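PDB 3H9D: microtubule-associated protein 1A/1B, light chain 3, putative from Trypanosoma brucei, which probably acts in an autophagy-like pathway as a ubiquitin-like modifier that becomes conjugated to a membrane phospholipid. Local coordinates for residues 5-9 / 34-38. Residues are numbered along the deposited sequence; the frame is centred on the assembly and turned at random.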
loop_
_atom_site.group_PDB
_atom_site.type_symbol
_atom_site.label_atom_id
_atom_site.label_comp_id
_atom_site.label_asym_id
_atom_site.label_seq_id
_atom_site.Cartn_x
_atom_site.Cartn_y
_atom_site.Cartn_z
ATOM N N ASP A 5 7.397 -1.106 -2.427
ATOM C CA ASP A 5 6.469 -0.198 -1.769
ATOM C C ASP A 5 6.658 -0.141 -0.254
ATOM O O ASP A 5 7.280 -1.028 0.346
ATOM C CB ASP A 5 5.035 -0.601 -2.113
ATOM C CG ASP A 5 4.733 -0.466 -3.594
ATOM O OD1 ASP A 5 3.820 -1.169 -4.071
ATOM O OD2 ASP A 5 5.397 0.347 -4.278
ATOM N N SER A 6 6.118 0.913 0.348
ATOM C CA SER A 6 6.174 1.129 1.794
ATOM C C SER A 6 5.403 0.058 2.585
ATOM O O SER A 6 4.196 -0.145 2.378
ATOM C CB SER A 6 5.650 2.529 2.123
ATOM O OG SER A 6 5.474 2.699 3.514
ATOM N N LYS A 7 6.111 -0.621 3.489
ATOM C CA LYS A 7 5.479 -1.581 4.390
ATOM C C LYS A 7 4.575 -0.885 5.402
ATOM O O LYS A 7 3.570 -1.459 5.846
ATOM C CB LYS A 7 6.520 -2.438 5.116
ATOM C CG LYS A 7 7.177 -3.530 4.274
ATOM C CD LYS A 7 7.857 -4.530 5.199
ATOM C CE LYS A 7 8.960 -5.314 4.508
ATOM N NZ LYS A 7 10.065 -5.627 5.487
ATOM N N TYR A 8 4.928 0.350 5.753
ATOM C CA TYR A 8 4.124 1.168 6.676
ATOM C C TYR A 8 2.796 1.613 6.057
ATOM O O TYR A 8 1.739 1.504 6.677
ATOM C CB TYR A 8 4.913 2.399 7.174
ATOM C CG TYR A 8 4.196 3.168 8.267
ATOM C CD1 TYR A 8 4.455 2.897 9.622
ATOM C CD2 TYR A 8 3.247 4.147 7.957
ATOM C CE1 TYR A 8 3.801 3.584 10.626
ATOM C CE2 TYR A 8 2.587 4.847 8.952
ATOM C CZ TYR A 8 2.868 4.558 10.289
ATOM O OH TYR A 8 2.213 5.243 11.293
ATOM N N LYS A 9 2.847 2.146 4.844
ATOM C CA LYS A 9 1.622 2.505 4.144
ATOM C C LYS A 9 0.635 1.325 4.094
ATOM O O LYS A 9 -0.540 1.487 4.397
ATOM C CB LYS A 9 1.949 2.994 2.742
ATOM C CG LYS A 9 0.747 3.484 1.972
ATOM C CD LYS A 9 1.153 4.112 0.659
ATOM C CE LYS A 9 1.302 5.606 0.784
ATOM N NZ LYS A 9 1.082 6.239 -0.552
ATOM N N ILE A 34 7.735 12.115 9.382
ATOM C CA ILE A 34 8.551 11.367 8.440
ATOM C C ILE A 34 8.410 9.858 8.674
ATOM O O ILE A 34 8.454 9.386 9.816
ATOM C CB ILE A 34 10.055 11.845 8.513
ATOM C CG1 ILE A 34 10.316 12.983 7.521
ATOM C CG2 ILE A 34 11.039 10.721 8.237
ATOM C CD1 ILE A 34 9.853 14.349 7.992
ATOM N N ILE A 35 8.206 9.114 7.588
ATOM C CA ILE A 35 8.287 7.638 7.623
ATOM C C ILE A 35 9.630 7.219 7.010
ATOM O O ILE A 35 9.964 7.628 5.905
ATOM C CB ILE A 35 7.091 6.944 6.875
ATOM C CG1 ILE A 35 5.736 7.389 7.438
ATOM C CG2 ILE A 35 7.207 5.394 6.901
ATOM C CD1 ILE A 35 5.506 7.018 8.886
ATOM N N CYS A 36 10.391 6.403 7.728
ATOM C CA CYS A 36 11.747 6.064 7.308
ATOM C C CYS A 36 11.963 4.560 7.285
ATOM O O CYS A 36 12.052 3.918 8.343
ATOM C CB CYS A 36 12.761 6.742 8.237
ATOM S SG CYS A 36 14.285 7.233 7.430
ATOM N N GLU A 37 12.058 3.993 6.078
ATOM C CA GLU A 37 12.145 2.535 5.930
ATOM C C GLU A 37 13.360 2.086 5.120
ATOM O O GLU A 37 13.838 2.819 4.285
ATOM C CB GLU A 37 10.841 1.997 5.324
ATOM C CG GLU A 37 9.593 2.290 6.174
ATOM C CD GLU A 37 8.307 1.921 5.457
ATOM O OE1 GLU A 37 7.755 0.838 5.738
ATOM O OE2 GLU A 37 7.868 2.699 4.594
ATOM N N LYS A 38 13.879 0.887 5.379
ATOM C CA LYS A 38 15.055 0.429 4.639
ATOM C C LYS A 38 14.751 0.197 3.162
ATOM O O LYS A 38 13.696 -0.349 2.819
ATOM C CB LYS A 38 15.706 -0.820 5.268
ATOM C CG LYS A 38 14.956 -2.107 5.065
ATOM C CD LYS A 38 15.776 -3.322 5.432
ATOM C CE LYS A 38 16.561 -3.854 4.241
ATOM N NZ LYS A 38 17.329 -5.062 4.624
#
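The carboxylate of E37, buried on strand 31-38, holds the amino end of helix 7-11 through both of its oxygens, one on the N-cap and one on the first turn. OE2 accepts from the hydroxyl of S6 through its syn lone pair, with OG 2.6 Å away, while OE1 takes the backbone N-H of Y8 at 2.9 Å. That second bond is bent (141° at the hydrogen) and arrives on the syn side, 28° out of the carboxylate plane. K7 N is 3.1 Å from the same E37 OE1. The N-H groups at this helix end would probably favour the charged form of E37.

S6 is the N-cap. At chi1 170° its hydroxyl lies beside its own carbonyl carbon, where OG accepts from K9 N in a nearly straight 3.0 Å capping bond.

Apolar contact comes from Y8 and I35, whose side chains cross at about a right angle. I35 CD1 sits over one face of the Y8 ring, 3.7 Å from its centroid, in a CH-pi contact; CG2 packs against Y8 CB. H12 stacks with the same ring.

The arrangement docks the short N-terminal helix, characteristic of Atg8 proteins, onto a strand of the ubiquitin-like sheet.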